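Local coordinates for cell division control protein 73 (Saccharomyces cerevisiae, PDB 3V46) that serves as a subunit of the PAF1 complex in RNA polymerase II transcription elongation, its Ras-like C-terminal domain promoting association of that complex with chromatin, at residues V127-H130 and V131-N135; T97-F100 and N101-W105; N144-F147 and K148-E151. All blocks are in the same frame, centred on the assembly; numbering follows the deposited sequence.

Interaction 1. Residues V127-H130 and V131-N135; sequences VPQH and VQQWN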
ATOM      1  N   VAL A 127     -17.027  -4.173  -4.654  1.00 29.85           N
ATOM      2  CA  VAL A 127     -16.351  -2.961  -4.244  1.00 27.52           C
ATOM      3  C   VAL A 127     -17.414  -1.933  -3.848  1.00 27.10           C
ATOM      4  O   VAL A 127     -18.362  -1.702  -4.595  1.00 31.11           O
ATOM      5  CB  VAL A 127     -15.485  -2.427  -5.401  1.00 27.54           C
ATOM      6  CG1 VAL A 127     -14.745  -1.161  -4.999  1.00 25.09           C
ATOM      7  CG2 VAL A 127     -14.515  -3.503  -5.869  1.00 30.92           C
ATOM      8  N   PRO A 128     -17.276  -1.322  -2.657  1.00 28.35           N
ATOM      9  CA  PRO A 128     -18.235  -0.289  -2.248  1.00 29.36           C
ATOM     10  C   PRO A 128     -18.337   0.803  -3.320  1.00 31.09           C
ATOM     11  O   PRO A 128     -17.338   1.141  -3.945  1.00 25.91           O
ATOM     12  CB  PRO A 128     -17.628   0.263  -0.952  1.00 34.46           C
ATOM     13  CG  PRO A 128     -16.788  -0.854  -0.422  1.00 32.96           C
ATOM     14  CD  PRO A 128     -16.257  -1.579  -1.624  1.00 30.18           C
ATOM     15  N   GLN A 129     -19.526   1.342  -3.553  1.00 34.57           N
ATOM     16  CA  GLN A 129     -19.672   2.314  -4.624  1.00 37.29           C
ATOM     17  C   GLN A 129     -18.725   3.502  -4.455  1.00 33.26           C
ATOM     18  O   GLN A 129     -18.144   3.971  -5.435  1.00 33.34           O
ATOM     19  CB  GLN A 129     -21.116   2.814  -4.735  1.00 41.16           C
ATOM     20  CG  GLN A 129     -21.350   3.663  -5.979  1.00 46.71           C
ATOM     21  CD  GLN A 129     -21.142   2.879  -7.266  1.00 48.65           C
ATOM     22  OE1 GLN A 129     -20.298   3.227  -8.089  1.00 48.11           O
ATOM     23  NE2 GLN A 129     -21.920   1.817  -7.444  1.00 55.47           N
ATOM     24  N   HIS A 130     -18.562   3.994  -3.229  1.00 29.91           N
ATOM     25  CA  HIS A 130     -17.739   5.181  -3.036  1.00 25.40           C
ATOM     26  C   HIS A 130     -16.284   4.873  -3.356  1.00 23.71           C
ATOM     27  O   HIS A 130     -15.562   5.738  -3.846  1.00 25.00           O
ATOM     28  CB  HIS A 130     -17.893   5.780  -1.629  1.00 28.58           C
ATOM     29  CG  HIS A 130     -17.537   4.841  -0.523  1.00 30.23           C
ATOM     30  ND1 HIS A 130     -18.384   3.843  -0.092  1.00 32.52           N
ATOM     31  CD2 HIS A 130     -16.433   4.764   0.259  1.00 33.07           C
ATOM     32  CE1 HIS A 130     -17.809   3.179   0.897  1.00 33.67           C
ATOM     33  NE2 HIS A 130     -16.628   3.720   1.128  1.00 34.70           N
ATOM     34  N   VAL A 131     -15.858   3.637  -3.093  1.00 22.73           N
ATOM     35  CA  VAL A 131     -14.493   3.218  -3.431  1.00 20.65           C
ATOM     36  C   VAL A 131     -14.309   3.099  -4.950  1.00 20.41           C
ATOM     37  O   VAL A 131     -13.263   3.454  -5.501  1.00 18.43           O
ATOM     38  CB  VAL A 131     -14.140   1.889  -2.732  1.00 19.18           C
ATOM     39  CG1 VAL A 131     -12.780   1.371  -3.187  1.00 22.75           C
ATOM     40  CG2 VAL A 131     -14.162   2.066  -1.211  1.00 23.81           C
ATOM     41  N   GLN A 132     -15.319   2.602  -5.645  1.00 23.27           N
ATOM     42  CA  GLN A 132     -15.250   2.513  -7.093  0.50 26.35           C
ATOM     43  C   GLN A 132     -14.976   3.889  -7.703  1.00 24.97           C
ATOM     44  O   GLN A 132     -14.253   4.006  -8.693  1.00 23.64           O
ATOM     45  CB  GLN A 132     -16.555   1.947  -7.654  0.50 32.41           C
ATOM     46  CG  GLN A 132     -16.418   1.391  -9.056  0.50 34.45           C
ATOM     47  CD  GLN A 132     -15.651   0.089  -9.086  0.50 39.33           C
ATOM     48  OE1 GLN A 132     -16.164  -0.956  -8.697  0.50 42.48           O
ATOM     49  NE2 GLN A 132     -14.408   0.149  -9.538  0.50 37.89           N
ATOM     50  N   GLN A 133     -15.544   4.935  -7.108  1.00 23.32           N
ATOM     51  CA  GLN A 133     -15.375   6.279  -7.652  1.00 23.76           C
ATOM     52  C   GLN A 133     -14.008   6.884  -7.347  1.00 24.15           C
ATOM     53  O   GLN A 133     -13.542   7.758  -8.070  1.00 24.09           O
ATOM     54  CB  GLN A 133     -16.478   7.216  -7.147  1.00 21.84           C
ATOM     55  CG  GLN A 133     -17.887   6.765  -7.517  1.00 21.72           C
ATOM     56  CD  GLN A 133     -17.980   6.352  -8.969  1.00 19.40           C
ATOM     57  OE1 GLN A 133     -17.616   7.118  -9.864  1.00 20.41           O
ATOM     58  NE2 GLN A 133     -18.462   5.134  -9.215  1.00 19.63           N
ATOM     59  N   TRP A 134     -13.363   6.429  -6.279  1.00 23.97           N
ATOM     60  CA  TRP A 134     -12.033   6.932  -5.955  1.00 23.36           C
ATOM     61  C   TRP A 134     -11.051   6.581  -7.049  1.00 20.15           C
ATOM     62  O   TRP A 134     -11.144   5.507  -7.666  1.00 20.61           O
ATOM     63  CB  TRP A 134     -11.503   6.339  -4.654  1.00 21.66           C
ATOM     64  CG  TRP A 134     -12.235   6.748  -3.410  1.00 22.90           C
ATOM     65  CD1 TRP A 134     -13.153   7.755  -3.276  1.00 25.68           C
ATOM     66  CD2 TRP A 134     -12.118   6.139  -2.117  1.00 23.23           C
ATOM     67  NE1 TRP A 134     -13.613   7.805  -1.978  1.00 26.55           N
ATOM     68  CE2 TRP A 134     -12.984   6.832  -1.247  1.00 27.11           C
ATOM     69  CE3 TRP A 134     -11.357   5.081  -1.611  1.00 24.24           C
ATOM     70  CZ2 TRP A 134     -13.115   6.490   0.098  1.00 26.96           C
ATOM     71  CZ3 TRP A 134     -11.487   4.749  -0.273  1.00 22.82           C
ATOM     72  CH2 TRP A 134     -12.359   5.449   0.563  1.00 25.04           C
ATOM     73  N   ASN A 135     -10.100   7.489  -7.260  1.00 18.92           N
ATOM     74  CA  ASN A 135      -8.982   7.278  -8.156  1.00 20.05           C
ATOM     75  C   ASN A 135      -7.948   6.373  -7.507  1.00 20.71           C
ATOM     76  O   ASN A 135      -6.820   6.795  -7.241  1.00 19.78           O
ATOM     77  CB  ASN A 135      -8.343   8.622  -8.482  1.00 22.59           C
ATOM     78  CG  ASN A 135      -7.226   8.512  -9.512  1.00 28.35           C
ATOM     79  OD1 ASN A 135      -7.308   7.729 -10.455  1.00 32.76           O
ATOM     80  ND2 ASN A 135      -6.182   9.307  -9.335  1.00 32.76           N
TER
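Val127 meets Val131 through one methyl each: its CG1 lies 3.7 Å from Val131 CG1, the two side chains crossing at about a right angle. With chi1 at -179°, CG1 of Val127 stands opposite its own backbone N and reaches along the coming turn. Both valines rest on Tyr119 of strand 116-122, so their pairing faces the sheet.

Pro128 occupies the N-cap position, and its carbonyl O accepts Gln132 N at 3.0 Å in a nearly straight bond. Its ring runs beside Val131, pointing the same way, with CB 3.9 Å from Val131 CG2.

This short helix, 129-133, is the helix in the crossover of the beta-alpha-beta unit formed with parallel strands 116-122 and 136-141 of the Ras-like sheet. On its solvent-exposed side the amides of Gln129 and Gln133 are linked: Gln133 NE2 donates a hydrogen bond to Gln129 OE1 at 2.9 Å, in the carbonyl plane but with a bent N-H...O angle of 136°. Both chains fold over at chi2, and their amide planes are turned modestly against each other.

The His130 imidazole has one partner over a face and another at an edge. Val131 CG2 sits over the face, 4.1 Å from the ring centroid, whereas the edge, at CD2, approaches Trp134 CZ2 to 3.7 Å. The latter is an offset edge-to-face pair, with planes at 76° and the indole offering its face. NE2 of His130 is hydrogen-bonded to Gly95 O. The carbonyl O of His130 lies over the rim of one indole face, 3.2 Å from Trp134 CD1, and receives a weak bond from Trp134 N at 3.4 Å.

Interaction 2. Residues T97-F100 and N101-W105; sequences TWQF and NNYQW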
ATOM      1  N   THR A  97     -14.027   6.082   4.463  1.00 35.72           N
ATOM      2  CA  THR A  97     -13.593   7.431   4.133  1.00 38.74           C
ATOM      3  C   THR A  97     -12.920   8.097   5.334  1.00 37.28           C
ATOM      4  O   THR A  97     -12.074   8.970   5.166  1.00 39.90           O
ATOM      5  CB  THR A  97     -14.749   8.302   3.617  1.00 45.62           C
ATOM      6  OG1 THR A  97     -15.448   7.605   2.574  1.00 46.84           O
ATOM      7  CG2 THR A  97     -14.214   9.618   3.068  1.00 49.13           C
ATOM      8  N   TRP A  98     -13.268   7.675   6.549  1.00 33.12           N
ATOM      9  CA  TRP A  98     -12.639   8.251   7.737  1.00 32.59           C
ATOM     10  C   TRP A  98     -11.152   7.893   7.829  1.00 30.91           C
ATOM     11  O   TRP A  98     -10.427   8.456   8.656  1.00 30.16           O
ATOM     12  CB  TRP A  98     -13.382   7.831   9.018  1.00 35.93           C
ATOM     13  CG  TRP A  98     -12.748   8.326  10.308  1.00 42.70           C
ATOM     14  CD1 TRP A  98     -12.020   7.588  11.204  1.00 45.83           C
ATOM     15  CD2 TRP A  98     -12.794   9.662  10.839  1.00 43.67           C
ATOM     16  NE1 TRP A  98     -11.612   8.381  12.255  1.00 45.55           N
ATOM     17  CE2 TRP A  98     -12.073   9.655  12.056  1.00 44.47           C
ATOM     18  CE3 TRP A  98     -13.368  10.862  10.404  1.00 49.30           C
ATOM     19  CZ2 TRP A  98     -11.910  10.801  12.836  1.00 47.25           C
ATOM     20  CZ3 TRP A  98     -13.211  12.000  11.187  1.00 50.86           C
ATOM     21  CH2 TRP A  98     -12.487  11.961  12.387  1.00 49.76           C
ATOM     22  N   GLN A  99     -10.694   6.978   6.973  1.00 26.77           N
ATOM     23  CA  GLN A  99      -9.276   6.609   6.943  1.00 24.80           C
ATOM     24  C   GLN A  99      -8.398   7.855   6.832  1.00 25.69           C
ATOM     25  O   GLN A  99      -7.341   7.935   7.447  1.00 26.86           O
ATOM     26  CB  GLN A  99      -8.953   5.646   5.777  1.00 23.36           C
ATOM     27  CG  GLN A  99      -7.455   5.423   5.614  1.00 21.06           C
ATOM     28  CD  GLN A  99      -7.071   4.462   4.494  1.00 20.68           C
ATOM     29  OE1 GLN A  99      -7.888   3.681   4.010  1.00 21.63           O
ATOM     30  NE2 GLN A  99      -5.804   4.491   4.109  1.00 19.85           N
ATOM     31  N   PHE A 100      -8.845   8.833   6.053  1.00 25.34           N
ATOM     32  CA  PHE A 100      -7.980   9.954   5.675  1.00 24.83           C
ATOM     33  C   PHE A 100      -8.129  11.199   6.556  1.00 26.54           C
ATOM     34  O   PHE A 100      -7.507  12.222   6.284  1.00 29.65           O
ATOM     35  CB  PHE A 100      -8.239  10.319   4.207  1.00 24.79           C
ATOM     36  CG  PHE A 100      -8.514   9.122   3.340  1.00 23.56           C
ATOM     37  CD1 PHE A 100      -7.529   8.175   3.115  1.00 23.44           C
ATOM     38  CD2 PHE A 100      -9.758   8.930   2.763  1.00 24.05           C
ATOM     39  CE1 PHE A 100      -7.779   7.064   2.345  1.00 23.93           C
ATOM     40  CE2 PHE A 100     -10.001   7.818   1.978  1.00 23.66           C
ATOM     41  CZ  PHE A 100      -9.010   6.882   1.780  1.00 23.14           C
ATOM     42  N   ASN A 101      -8.914  11.114   7.622  1.00 28.92           N
ATOM     43  CA  ASN A 101      -9.271  12.321   8.370  1.00 28.92           C
ATOM     44  C   ASN A 101      -8.078  13.108   8.924  1.00 33.55           C
ATOM     45  O   ASN A 101      -8.104  14.339   8.956  1.00 35.39           O
ATOM     46  CB  ASN A 101     -10.247  11.995   9.499  1.00 32.52           C
ATOM     47  CG  ASN A 101     -10.641  13.232  10.282  1.00 46.58           C
ATOM     48  OD1 ASN A 101     -10.214  13.425  11.424  1.00 53.12           O
ATOM     49  ND2 ASN A 101     -11.440  14.094   9.660  1.00 50.21           N
ATOM     50  N   ASN A 102      -7.038  12.407   9.359  1.00 32.12           N
ATOM     51  CA  ASN A 102      -5.861  13.060   9.935  1.00 36.65           C
ATOM     52  C   ASN A 102      -4.680  13.131   8.963  1.00 32.17           C
ATOM     53  O   ASN A 102      -3.554  13.439   9.351  1.00 35.09           O
ATOM     54  CB  ASN A 102      -5.445  12.343  11.223  1.00 42.19           C
ATOM     55  CG  ASN A 102      -4.114  12.832  11.764  1.00 53.64           C
ATOM     56  OD1 ASN A 102      -4.041  13.863  12.437  1.00 56.08           O
ATOM     57  ND2 ASN A 102      -3.050  12.089  11.470  1.00 57.19           N
ATOM     58  N   TYR A 103      -4.941  12.854   7.692  1.00 26.53           N
ATOM     59  CA  TYR A 103      -3.902  12.935   6.675  1.00 23.06           C
ATOM     60  C   TYR A 103      -3.700  14.403   6.271  1.00 23.49           C
ATOM     61  O   TYR A 103      -4.599  15.226   6.434  1.00 25.81           O
ATOM     62  CB  TYR A 103      -4.297  12.115   5.439  1.00 21.79           C
ATOM     63  CG  TYR A 103      -4.207  10.593   5.555  1.00 21.63           C
ATOM     64  CD1 TYR A 103      -4.112   9.949   6.778  1.00 23.69           C
ATOM     65  CD2 TYR A 103      -4.210   9.810   4.411  1.00 21.64           C
ATOM     66  CE1 TYR A 103      -4.033   8.555   6.854  1.00 22.31           C
ATOM     67  CE2 TYR A 103      -4.129   8.431   4.473  1.00 20.15           C
ATOM     68  CZ  TYR A 103      -4.041   7.802   5.690  1.00 18.99           C
ATOM     69  OH  TYR A 103      -3.951   6.416   5.715  1.00 20.80           O
ATOM     70  N   GLN A 104      -2.532  14.727   5.723  1.00 23.43           N
ATOM     71  CA  GLN A 104      -2.257  16.093   5.284  1.00 23.16           C
ATOM     72  C   GLN A 104      -3.317  16.532   4.286  1.00 23.56           C
ATOM     73  O   GLN A 104      -3.814  17.663   4.345  1.00 24.20           O
ATOM     74  CB  GLN A 104      -0.882  16.179   4.625  1.00 23.76           C
ATOM     75  CG  GLN A 104      -0.497  17.571   4.206  1.00 25.32           C
ATOM     76  CD  GLN A 104      -0.392  18.510   5.386  1.00 32.20           C
ATOM     77  OE1 GLN A 104       0.040  18.118   6.470  1.00 40.15           O
ATOM     78  NE2 GLN A 104      -0.792  19.757   5.184  1.00 37.87           N
ATOM     79  N   TRP A 105      -3.635  15.634   3.357  1.00 22.81           N
ATOM     80  CA  TRP A 105      -4.689  15.860   2.377  1.00 24.60           C
ATOM     81  C   TRP A 105      -5.812  14.895   2.720  1.00 23.96           C
ATOM     82  O   TRP A 105      -5.692  13.679   2.505  1.00 25.33           O
ATOM     83  CB  TRP A 105      -4.159  15.640   0.950  1.00 24.57           C
ATOM     84  CG  TRP A 105      -2.891  16.390   0.715  1.00 25.56           C
ATOM     85  CD1 TRP A 105      -2.767  17.724   0.452  1.00 26.02           C
ATOM     86  CD2 TRP A 105      -1.559  15.863   0.760  1.00 25.31           C
ATOM     87  NE1 TRP A 105      -1.441  18.061   0.328  1.00 27.95           N
ATOM     88  CE2 TRP A 105      -0.678  16.935   0.507  1.00 26.84           C
ATOM     89  CE3 TRP A 105      -1.026  14.587   0.979  1.00 23.71           C
ATOM     90  CZ2 TRP A 105       0.704  16.774   0.469  1.00 26.67           C
ATOM     91  CZ3 TRP A 105       0.344  14.428   0.940  1.00 28.02           C
ATOM     92  CH2 TRP A 105       1.195  15.518   0.690  1.00 26.24           C
TER
HETATM   93  O   HOH W   1      -6.327   9.624   9.530  1.00 36.60           O
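The backbone makes two successive tight bends, Asn101 N bonding to Trp98 O at 3.2 Å and Tyr103 N to Phe100 O at 3.0 Å, the second closing a type I beta turn. In both bonds the donor stands well above the carbonyl plane. A water spans the bend, donating to Gln99 O and accepting from Asn102 N.

Asn101 lays its CB over the six-membered ring of Trp98, 3.4 Å from the centroid and 13° off the normal, a CH-pi contact; the closer approach of its amide is doubtful in the model.

Tyr103 is met at three places. Phe100 CA sits over its ring, 3.9 Å from the centroid. Phe100 CD1, on the phenyl edge, comes within 3.7 Å of Tyr103 CE2 in an offset edge-to-face pair whose planes are 69° apart. At the far end Gln99 NE2 donates to Tyr103 OH at 3.1 Å, nearly straight and in the plane of its amide. Gln99 gets there on an extended chain, with chi2 at 179°, and its amide is fixed further by bonds from OE1 to Thr94 N and from NE2 to Phe92 O.

Phe100 and Tyr103 both pack on Leu111, so the 3-10 turn and the beta turn that follows lie against helix 108-114, in the loop that joins it to strand 88-92 of the Ras-like domain.

Interaction 3. Residues N144-F147 and K148-E151; sequences NKRF and KDVE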
ATOM      1  N   ASN A 144      -9.211 -18.611  -2.603  1.00 33.47           N
ATOM      2  CA  ASN A 144      -8.778 -19.981  -2.321  1.00 35.01           C
ATOM      3  C   ASN A 144      -7.763 -20.572  -3.297  1.00 34.04           C
ATOM      4  O   ASN A 144      -7.419 -21.754  -3.203  1.00 37.40           O
ATOM      5  CB  ASN A 144      -9.994 -20.912  -2.265  1.00 41.03           C
ATOM      6  CG  ASN A 144     -11.121 -20.350  -1.420  1.00 50.23           C
ATOM      7  OD1 ASN A 144     -11.000 -20.243  -0.199  1.00 50.08           O
ATOM      8  ND2 ASN A 144     -12.227 -19.993  -2.069  1.00 55.55           N
ATOM      9  N   LYS A 145      -7.318 -19.783  -4.259  1.00 30.99           N
ATOM     10  CA  LYS A 145      -6.235 -20.199  -5.137  1.00 28.08           C
ATOM     11  C   LYS A 145      -5.121 -19.191  -4.962  1.00 26.70           C
ATOM     12  O   LYS A 145      -5.393 -18.020  -4.751  1.00 28.82           O
ATOM     13  CB  LYS A 145      -6.690 -20.231  -6.597  1.00 26.76           C
ATOM     14  CG  LYS A 145      -7.756 -21.280  -6.888  1.00 25.39           C
ATOM     15  CD  LYS A 145      -7.243 -22.694  -6.700  1.00 24.08           C
ATOM     16  CE  LYS A 145      -8.294 -23.695  -7.131  1.00 26.13           C
ATOM     17  NZ  LYS A 145      -7.820 -25.098  -7.012  1.00 24.73           N
ATOM     18  N   ARG A 146      -3.878 -19.653  -5.040  1.00 24.26           N
ATOM     19  CA  ARG A 146      -2.720 -18.800  -4.821  1.00 23.71           C
ATOM     20  C   ARG A 146      -1.791 -18.748  -6.038  1.00 26.83           C
ATOM     21  O   ARG A 146      -0.769 -18.053  -6.000  1.00 24.38           O
ATOM     22  CB  ARG A 146      -1.944 -19.304  -3.610  1.00 27.43           C
ATOM     23  CG  ARG A 146      -2.776 -19.409  -2.317  1.00 25.03           C
ATOM     24  CD  ARG A 146      -2.696 -18.135  -1.460  1.00 26.37           C
ATOM     25  NE  ARG A 146      -3.134 -16.948  -2.187  1.00 24.61           N
ATOM     26  CZ  ARG A 146      -4.384 -16.501  -2.246  1.00 23.99           C
ATOM     27  NH1 ARG A 146      -5.357 -17.143  -1.620  1.00 23.96           N
ATOM     28  NH2 ARG A 146      -4.663 -15.418  -2.955  1.00 22.07           N
ATOM     29  N   PHE A 147      -2.138 -19.459  -7.117  1.00 25.44           N
ATOM     30  CA  PHE A 147      -1.247 -19.529  -8.277  1.00 25.84           C
ATOM     31  C   PHE A 147      -1.132 -18.224  -9.063  1.00 25.01           C
ATOM     32  O   PHE A 147      -0.201 -18.070  -9.856  1.00 30.39           O
ATOM     33  CB  PHE A 147      -1.615 -20.686  -9.219  1.00 25.71           C
ATOM     34  CG  PHE A 147      -2.999 -20.598  -9.804  1.00 28.49           C
ATOM     35  CD1 PHE A 147      -3.234 -19.880 -10.967  1.00 28.32           C
ATOM     36  CD2 PHE A 147      -4.059 -21.269  -9.214  1.00 30.59           C
ATOM     37  CE1 PHE A 147      -4.503 -19.809 -11.512  1.00 29.78           C
ATOM     38  CE2 PHE A 147      -5.331 -21.205  -9.755  1.00 31.31           C
ATOM     39  CZ  PHE A 147      -5.553 -20.477 -10.907  1.00 32.82           C
ATOM     40  N   LYS A 148      -2.044 -17.278  -8.830  1.00 26.77           N
ATOM     41  CA  LYS A 148      -1.991 -15.984  -9.508  1.00 27.04           C
ATOM     42  C   LYS A 148      -1.155 -14.972  -8.722  1.00 23.70           C
ATOM     43  O   LYS A 148      -0.850 -13.891  -9.231  1.00 24.64           O
ATOM     44  CB  LYS A 148      -3.400 -15.392  -9.713  1.00 28.52           C
ATOM     45  CG  LYS A 148      -4.374 -16.205 -10.605  1.00 31.65           C
ATOM     46  CD  LYS A 148      -5.754 -15.536 -10.611  1.00 35.56           C
ATOM     47  CE  LYS A 148      -6.780 -16.292 -11.476  1.00 37.97           C
ATOM     48  NZ  LYS A 148      -8.181 -15.803 -11.269  1.00 41.54           N
ATOM     49  N   ASP A 149      -0.782 -15.308  -7.489  1.00 22.25           N
ATOM     50  CA  ASP A 149      -0.184 -14.306  -6.609  1.00 23.54           C
ATOM     51  C   ASP A 149       1.134 -13.779  -7.159  1.00 24.83           C
ATOM     52  O   ASP A 149       1.443 -12.599  -7.019  1.00 21.77           O
ATOM     53  CB  ASP A 149       0.064 -14.869  -5.214  1.00 25.81           C
ATOM     54  CG  ASP A 149      -1.214 -15.117  -4.429  1.00 26.25           C
ATOM     55  OD1 ASP A 149      -2.328 -14.790  -4.899  1.00 29.06           O
ATOM     56  OD2 ASP A 149      -1.083 -15.642  -3.315  1.00 29.18           O
ATOM     57  N   VAL A 150       1.931 -14.656  -7.761  1.00 23.81           N
ATOM     58  CA  VAL A 150       3.217 -14.238  -8.302  1.00 25.73           C
ATOM     59  C   VAL A 150       3.036 -13.096  -9.295  1.00 25.05           C
ATOM     60  O   VAL A 150       3.792 -12.117  -9.282  1.00 23.41           O
ATOM     61  CB  VAL A 150       3.962 -15.415  -8.968  1.00 27.51           C
ATOM     62  CG1 VAL A 150       4.998 -14.899  -9.953  1.00 32.79           C
ATOM     63  CG2 VAL A 150       4.617 -16.275  -7.903  1.00 32.62           C
ATOM     64  N   GLU A 151       2.031 -13.218 -10.151  1.00 26.08           N
ATOM     65  CA  GLU A 151       1.783 -12.220 -11.180  1.00 25.69           C
ATOM     66  C   GLU A 151       1.181 -10.956 -10.581  1.00 25.04           C
ATOM     67  O   GLU A 151       1.527  -9.851 -10.993  1.00 23.66           O
ATOM     68  CB  GLU A 151       0.868 -12.783 -12.275  1.00 31.12           C
ATOM     69  CG  GLU A 151       0.338 -11.740 -13.258  1.00 39.51           C
ATOM     70  CD  GLU A 151       1.403 -11.201 -14.201  1.00 51.01           C
ATOM     71  OE1 GLU A 151       2.518 -11.766 -14.241  1.00 52.93           O
ATOM     72  OE2 GLU A 151       1.114 -10.209 -14.910  1.00 55.40           O
TER
HETATM   73  O   HOH W   2      -4.670 -17.277  -7.276  1.00 31.41           O
HETATM   74  O   HOH W   3       1.702 -17.562  -7.155  1.00 29.66           O
HETATM   75  O   HOH W   4       1.125 -16.020 -11.103  1.00 33.99           O
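Arg146 and Asp149 form a bidentate salt bridge across a type I beta turn, which Asp149 N closes by bonding to Arg146 O at 3.1 Å. From Arg146 CB, 3.8 Å from Asp149 OD2, the chain bends at chi2 (-92°) and again at chi3, folding back toward the aspartate. CD passes 3.5 Å from the same oxygen. NE then donates to Asp149 OD2 at 2.7 Å, almost straight at 170° and within the guanidinium plane, on the syn side but somewhat out of the carboxylate plane. NH2 completes the side-on grip, reaching the syn lone pair of Asp149 OD1 at 3.1 Å. The two planes are 30° apart, so the fit is slightly twisted. Beyond this pair, NH2 also bonds to Asp142 O and NH1 weakly to Lys143 O, which fixes the guanidinium at several points.

Waters extend the turn's bonding: one donates to Arg146 O and accepts from Val150 N, another links Phe147 O to Glu151 N in the same way.

Arg146 and Asp149 both touch Leu141 of strand 136-141 and Tyr41 in a loop, placing the salt bridge in the connection from that edge strand to helix 149-166.

Along the chain the order is interaction 2, interaction 1, interaction 3, all within the single Ras-like domain. Interactions 1 and 2, with centres about 16 Å apart, touch: Trp134 CH2 lies 3.6 Å from Phe100 CE2 and Trp134 CZ2 3.6 Å from Thr97 OG1, so the loop after strand 88-92 packs against Trp134, next to helix 129-133. Interaction 3 stands apart, its nearest atoms about 15 Å from interaction 1 and about 21 Å from interaction 2, on the other side of the chain's centre from the latter. Strand 136-141 runs between interactions 1 and 3. All three thus shape connections around one mixed sheet, in a domain that does not bind GTP and offers a protein-interaction surface.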